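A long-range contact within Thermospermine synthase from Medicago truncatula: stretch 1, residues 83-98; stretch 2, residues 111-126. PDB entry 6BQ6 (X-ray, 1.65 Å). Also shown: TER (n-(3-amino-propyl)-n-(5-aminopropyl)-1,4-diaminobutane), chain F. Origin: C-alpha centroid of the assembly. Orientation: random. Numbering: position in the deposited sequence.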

# COMPACT_ATOMS: atom_id res chain seq x y z
N ASP B 83 15.54 -6.66 -16.77
CA ASP B 83 16.43 -7.63 -16.20
C ASP B 83 16.12 -9.09 -16.42
O ASP B 83 16.86 -9.94 -15.87
N GLU B 84 15.11 -9.43 -17.20
CA GLU B 84 14.87 -10.85 -17.48
C GLU B 84 16.07 -11.57 -18.11
O GLU B 84 16.22 -12.77 -17.95
N PHE B 85 16.90 -10.83 -18.84
CA PHE B 85 18.12 -11.39 -19.44
C PHE B 85 19.00 -12.09 -18.38
O PHE B 85 19.67 -13.06 -18.67
N ILE B 86 19.00 -11.56 -17.13
CA ILE B 86 19.79 -12.17 -16.09
C ILE B 86 19.24 -13.59 -15.77
O ILE B 86 20.03 -14.53 -15.72
N TYR B 87 17.93 -13.69 -15.53
CA TYR B 87 17.34 -14.95 -15.17
C TYR B 87 17.54 -15.93 -16.35
O TYR B 87 17.89 -17.09 -16.13
N HIS B 88 17.28 -15.48 -17.56
CA HIS B 88 17.31 -16.42 -18.67
C HIS B 88 18.72 -16.82 -19.08
O HIS B 88 18.94 -17.96 -19.45
N GLU B 89 19.68 -15.91 -19.02
CA GLU B 89 21.07 -16.30 -19.26
C GLU B 89 21.60 -17.24 -18.19
O GLU B 89 22.25 -18.23 -18.51
N CYS B 90 21.28 -16.96 -16.92
CA CYS B 90 21.67 -17.86 -15.82
C CYS B 90 21.01 -19.23 -15.90
O CYS B 90 21.68 -20.23 -15.61
N LEU B 91 19.75 -19.28 -16.30
CA LEU B 91 19.02 -20.54 -16.41
C LEU B 91 19.60 -21.42 -17.50
O LEU B 91 19.69 -22.62 -17.34
N VAL B 92 19.99 -20.82 -18.62
CA VAL B 92 20.34 -21.55 -19.86
C VAL B 92 21.81 -21.81 -20.09
O VAL B 92 22.23 -22.95 -20.32
N HIS B 93 22.63 -20.75 -19.99
CA HIS B 93 23.99 -20.90 -20.51
C HIS B 93 24.93 -21.82 -19.78
O HIS B 93 25.64 -22.59 -20.44
N PRO B 94 24.93 -21.78 -18.44
CA PRO B 94 25.84 -22.69 -17.73
C PRO B 94 25.62 -24.16 -18.12
O PRO B 94 26.60 -24.88 -18.38
N ALA B 95 24.36 -24.61 -18.15
CA ALA B 95 24.10 -25.99 -18.57
C ALA B 95 24.65 -26.30 -19.93
O ALA B 95 25.41 -27.26 -20.12
N LEU B 96 24.33 -25.48 -20.92
CA LEU B 96 24.74 -25.83 -22.30
C LEU B 96 26.26 -25.73 -22.46
O LEU B 96 26.89 -26.53 -23.16
N LEU B 97 26.87 -24.76 -21.78
CA LEU B 97 28.29 -24.61 -21.88
C LEU B 97 29.09 -25.74 -21.23
O LEU B 97 30.20 -26.01 -21.65
N HIS B 98 28.56 -26.38 -20.21
CA HIS B 98 29.22 -27.47 -19.58
C HIS B 98 29.07 -28.74 -20.40
O HIS B 98 29.83 -29.69 -20.16
N GLY B 111 7.31 -20.96 -21.69
CA GLY B 111 6.08 -20.30 -22.11
C GLY B 111 6.29 -18.90 -22.61
O GLY B 111 5.69 -18.50 -23.56
N GLU B 112 7.15 -18.14 -21.97
CA GLU B 112 7.36 -16.74 -22.37
C GLU B 112 8.17 -16.61 -23.65
O GLU B 112 8.07 -15.59 -24.36
N GLY B 113 8.98 -17.62 -23.94
CA GLY B 113 9.83 -17.65 -25.10
C GLY B 113 11.26 -17.26 -24.81
O GLY B 113 12.11 -17.40 -25.68
N SER B 114 11.54 -16.73 -23.61
CA SER B 114 12.85 -16.24 -23.30
C SER B 114 13.91 -17.32 -23.08
O SER B 114 15.07 -17.17 -23.42
N THR B 115 13.49 -18.42 -22.46
CA THR B 115 14.35 -19.56 -22.32
C THR B 115 14.71 -20.11 -23.68
O THR B 115 15.86 -20.36 -23.93
N ALA B 116 13.70 -20.30 -24.52
CA ALA B 116 13.91 -20.74 -25.87
C ALA B 116 14.87 -19.78 -26.61
O ALA B 116 15.79 -20.23 -27.27
N ARG B 117 14.63 -18.49 -26.46
CA ARG B 117 15.47 -17.47 -27.12
C ARG B 117 16.95 -17.69 -26.76
O ARG B 117 17.84 -17.71 -27.64
N GLU B 118 17.24 -17.82 -25.46
CA GLU B 118 18.63 -18.02 -25.07
C GLU B 118 19.23 -19.34 -25.58
O GLU B 118 20.38 -19.40 -25.96
N LEU B 119 18.47 -20.43 -25.51
CA LEU B 119 18.89 -21.71 -26.07
C LEU B 119 19.23 -21.63 -27.55
O LEU B 119 20.23 -22.17 -27.98
N LEU B 120 18.41 -20.90 -28.28
CA LEU B 120 18.59 -20.78 -29.75
C LEU B 120 19.78 -19.91 -30.16
O LEU B 120 20.18 -19.90 -31.31
N ARG B 121 20.36 -19.16 -29.23
CA ARG B 121 21.64 -18.50 -29.45
C ARG B 121 22.80 -19.46 -29.60
O ARG B 121 23.83 -19.06 -30.09
N HIS B 122 22.66 -20.71 -29.15
CA HIS B 122 23.71 -21.69 -29.28
C HIS B 122 23.73 -22.29 -30.65
O HIS B 122 22.79 -22.94 -31.06
N LYS B 123 24.86 -22.15 -31.35
CA LYS B 123 24.94 -22.73 -32.70
C LYS B 123 24.92 -24.24 -32.76
O LYS B 123 24.60 -24.78 -33.81
N THR B 124 25.26 -24.92 -31.65
CA THR B 124 25.20 -26.38 -31.62
C THR B 124 23.78 -26.94 -31.70
O THR B 124 23.55 -28.10 -32.10
N ILE B 125 22.81 -26.14 -31.28
CA ILE B 125 21.45 -26.58 -31.10
C ILE B 125 20.77 -26.82 -32.44
O ILE B 125 20.76 -25.94 -33.30
N ASP B 126 20.17 -27.99 -32.55
CA ASP B 126 19.33 -28.39 -33.70
C ASP B 126 17.82 -28.42 -33.39
O ASP B 126 16.99 -28.22 -34.30

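The helix that begins near Glu 84 packs against the shorter helix that begins at Ser 114, their axes approaching to 9.0 Å at an angle of 42°. The apolar centre is built from Val 92, Leu 96 and Leu 119. Val 92 (t) and Leu 96 (m, p) both point toward the second stretch, whereas Leu 119 (m, t) leaves its helix sideways and brings its end back to them: its CD2 lies 3.6 Å from Val 92 CG1 and 3.5 Å from Leu 96 CD1. Leu 96 also extends the contact beyond the second helix, with its CD2 3.9 Å from Ile 125 CD1 (m, m) and 3.6 Å from the centroid of the His 122 ring, over whose face it sits in a CH-pi contact. Val 92 CG2 lies 3.8 Å from Thr 115 CG2.

Two side chains interlock the helices. His 88 (m) fits among Ser 114, Thr 115, Arg 117 and Glu 118; Ser 114 CB covers one face of its ring, 3.3 Å from the centroid, and Thr 115 OG1 approaches the ring edge, 3.2 Å from His 88 CD2. Reciprocally, Glu 118 (m, m) enters a hole formed by His 88, Glu 89, Val 92 and His 93. Its carboxylate is not left unpaired in this buried site: Glu 118 OE1 accepts a hydrogen bond from His 93 NE2 at 2.8 Å and another, part of a salt bridge, from Arg 121 NH1 at 2.7 Å. The other ring nitrogen, His 93 ND1, shares a 2.9 Å hydrogen bond with His 122 NE2, so the two imidazoles meet rim to rim and His 93 links Glu 118 to His 122.

Arg 117 (t, t, p) starts sideways, but its end reaches the first helix, where Arg 117 NH2 donates to Glu 84 OE2 at 2.9 Å and NH1 to Glu 84 OE1 at 3.0 Å. Arg 117 NE and NH2 also each donate to Glu 118 OE2 at 3.0 Å, so the guanidinium bridges two carboxylates. Glu 84 (p, p) is further held by His 88 ND1, which donates to Glu 84 OE2 at 2.9 Å. Glu 89 OE2 and Arg 121 NH1 form a long salt bridge of 4.0 Å. A water connects the acidic pair, its O donating to Glu 89 OE2 at 2.8 Å and to Glu 118 OE2 at 2.9 Å. The bound TER lies off this interface, its C6 3.7 Å from Tyr 87 OH.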

# COMPACT_ATOMS: atom_id res chain seq x y z
CB ASP B 83 16.71 -7.35 -14.70
CG ASP B 83 15.49 -7.39 -13.82
OD1 ASP B 83 14.48 -7.99 -14.19
OD2 ASP B 83 15.54 -6.78 -12.72
CB GLU B 84 13.58 -11.08 -18.27
CG GLU B 84 13.53 -10.45 -19.64
CD GLU B 84 14.13 -11.27 -20.77
OE1 GLU B 84 14.03 -10.79 -21.92
OE2 GLU B 84 14.74 -12.34 -20.58
CB PHE B 85 18.91 -10.35 -20.25
CG PHE B 85 19.69 -9.35 -19.42
CD1 PHE B 85 20.95 -9.60 -19.03
CD2 PHE B 85 19.11 -8.16 -19.03
CE1 PHE B 85 21.68 -8.70 -18.27
CE2 PHE B 85 19.82 -7.25 -18.27
CZ PHE B 85 21.10 -7.52 -17.88
CB ILE B 86 19.80 -11.32 -14.82
CG1 ILE B 86 20.32 -9.92 -15.13
CG2 ILE B 86 20.65 -11.96 -13.71
CD1 ILE B 86 20.28 -9.00 -13.94
CB TYR B 87 15.84 -14.76 -14.86
CG TYR B 87 15.11 -16.05 -14.70
CD1 TYR B 87 15.00 -16.68 -13.45
CD2 TYR B 87 14.50 -16.66 -15.78
CE1 TYR B 87 14.34 -17.90 -13.33
CE2 TYR B 87 13.86 -17.87 -15.67
CZ TYR B 87 13.77 -18.47 -14.44
OH TYR B 87 13.10 -19.68 -14.33
CB HIS B 88 16.46 -15.91 -19.81
CG HIS B 88 15.01 -15.91 -19.47
ND1 HIS B 88 14.32 -14.76 -19.12
CD2 HIS B 88 14.14 -16.94 -19.27
CE1 HIS B 88 13.07 -15.08 -18.80
NE2 HIS B 88 12.94 -16.39 -18.90
CB GLU B 89 21.99 -15.10 -19.34
CG GLU B 89 21.89 -14.31 -20.64
CD GLU B 89 22.93 -13.22 -20.76
OE1 GLU B 89 23.93 -13.21 -19.99
OE2 GLU B 89 22.77 -12.36 -21.66
CB CYS B 90 21.41 -17.28 -14.45
SG CYS B 90 22.52 -15.91 -14.05
CB LEU B 91 17.56 -20.31 -16.73
CG LEU B 91 16.61 -21.52 -17.02
CD1 LEU B 91 16.55 -22.44 -15.79
CD2 LEU B 91 15.27 -21.06 -17.46
CB VAL B 92 19.72 -20.84 -21.09
CG1 VAL B 92 20.27 -21.40 -22.40
CG2 VAL B 92 18.19 -20.95 -21.03
CB HIS B 93 24.59 -19.53 -20.79
CG HIS B 93 23.80 -18.77 -21.79
ND1 HIS B 93 23.42 -19.33 -22.99
CD2 HIS B 93 23.26 -17.53 -21.78
CE1 HIS B 93 22.67 -18.49 -23.66
NE2 HIS B 93 22.56 -17.39 -22.95
CB PRO B 94 25.50 -22.42 -16.27
CG PRO B 94 25.08 -20.98 -16.25
CD PRO B 94 24.27 -20.83 -17.51
CB ALA B 95 22.62 -26.30 -18.51
CB LEU B 96 24.05 -25.00 -23.34
CG LEU B 96 22.69 -25.56 -23.80
CD1 LEU B 96 21.64 -25.56 -22.71
CD2 LEU B 96 22.23 -24.82 -25.03
CB LEU B 97 28.74 -23.24 -21.29
CG LEU B 97 28.25 -22.03 -22.06
CD1 LEU B 97 28.41 -20.76 -21.24
CD2 LEU B 97 28.99 -21.90 -23.40
CB HIS B 98 28.71 -27.70 -18.17
CG HIS B 98 29.29 -26.75 -17.14
ND1 HIS B 98 28.84 -25.48 -16.97
CD2 HIS B 98 30.31 -26.92 -16.27
CE1 HIS B 98 29.55 -24.88 -16.02
NE2 HIS B 98 30.44 -25.74 -15.56
CB GLU B 112 8.06 -15.98 -21.26
CG GLU B 112 7.36 -16.10 -19.93
CD GLU B 112 8.18 -15.54 -18.79
OE1 GLU B 112 9.05 -14.66 -19.03
OE2 GLU B 112 7.93 -16.01 -17.63
CB SER B 114 12.83 -15.25 -22.15
OG SER B 114 11.98 -14.17 -22.44
CB THR B 115 13.65 -20.58 -21.43
OG1 THR B 115 13.47 -19.97 -20.15
CG2 THR B 115 14.45 -21.82 -21.28
CB ALA B 116 12.60 -20.82 -26.62
CB ARG B 117 15.04 -16.07 -26.68
CG ARG B 117 15.90 -14.98 -27.26
CD ARG B 117 15.62 -13.71 -26.54
NE ARG B 117 16.17 -13.69 -25.20
CZ ARG B 117 15.55 -13.24 -24.11
NH1 ARG B 117 14.27 -12.86 -24.14
NH2 ARG B 117 16.22 -13.19 -22.94
CB GLU B 118 18.80 -17.89 -23.56
CG GLU B 118 18.51 -16.50 -23.03
CD GLU B 118 19.39 -15.41 -23.66
OE1 GLU B 118 20.60 -15.59 -23.85
OE2 GLU B 118 18.84 -14.33 -23.98
CB LEU B 119 17.82 -22.76 -25.90
CG LEU B 119 17.62 -23.25 -24.45
CD1 LEU B 119 16.25 -23.84 -24.19
CD2 LEU B 119 18.72 -24.21 -24.04
CB LEU B 120 17.30 -20.24 -30.37
CG LEU B 120 16.15 -21.28 -30.29
CD1 LEU B 120 14.83 -20.57 -30.53
CD2 LEU B 120 16.25 -22.44 -31.28
CB ARG B 121 21.94 -17.48 -28.35
CG ARG B 121 20.93 -16.33 -28.34
CD ARG B 121 21.18 -15.34 -27.20
NE ARG B 121 22.53 -14.78 -27.26
CZ ARG B 121 23.28 -14.41 -26.22
NH1 ARG B 121 22.87 -14.56 -24.97
NH2 ARG B 121 24.47 -13.94 -26.42
CB HIS B 122 23.52 -22.76 -28.22
CG HIS B 122 23.93 -22.30 -26.86
ND1 HIS B 122 25.09 -22.75 -26.26
CD2 HIS B 122 23.33 -21.48 -25.97
CE1 HIS B 122 25.21 -22.20 -25.07
NE2 HIS B 122 24.16 -21.41 -24.87
CB LYS B 123 26.18 -22.17 -33.44
CG LYS B 123 25.98 -20.72 -33.74
CD LYS B 123 27.24 -20.07 -34.30
CE LYS B 123 28.32 -19.89 -33.24
NZ LYS B 123 29.41 -18.98 -33.74
CB THR B 124 25.91 -26.92 -30.34
OG1 THR B 124 25.25 -26.42 -29.17
CG2 THR B 124 27.35 -26.47 -30.27
CB ILE B 125 20.63 -25.55 -30.23
CG1 ILE B 125 21.15 -25.56 -28.77
CG2 ILE B 125 19.14 -25.77 -30.31
CD1 ILE B 125 20.77 -26.80 -28.01
CB ASP B 126 19.77 -29.78 -34.17
CG ASP B 126 21.17 -29.81 -34.76
OD1 ASP B 126 21.66 -28.76 -35.30
OD2 ASP B 126 21.78 -30.89 -34.75
N1 TER F . 5.72 -20.56 -15.46
C2 TER F . 6.93 -20.12 -16.11
C3 TER F . 8.11 -20.28 -15.16
C4 TER F . 8.08 -19.32 -14.00
N5 TER F . 9.34 -19.33 -13.29
C6 TER F . 10.06 -18.10 -13.05
C7 TER F . 10.77 -18.12 -11.71
C8 TER F . 11.01 -16.69 -11.26
N9 TER F . 9.90 -16.15 -10.50
C10 TER F . 9.99 -14.79 -10.04
C11 TER F . 9.22 -14.50 -8.77
C12 TER F . 9.69 -13.14 -8.24
C13 TER F . 8.77 -12.56 -7.18
N14 TER F . 8.28 -13.59 -6.28
O HOH W 1 20.63 -12.10 -23.46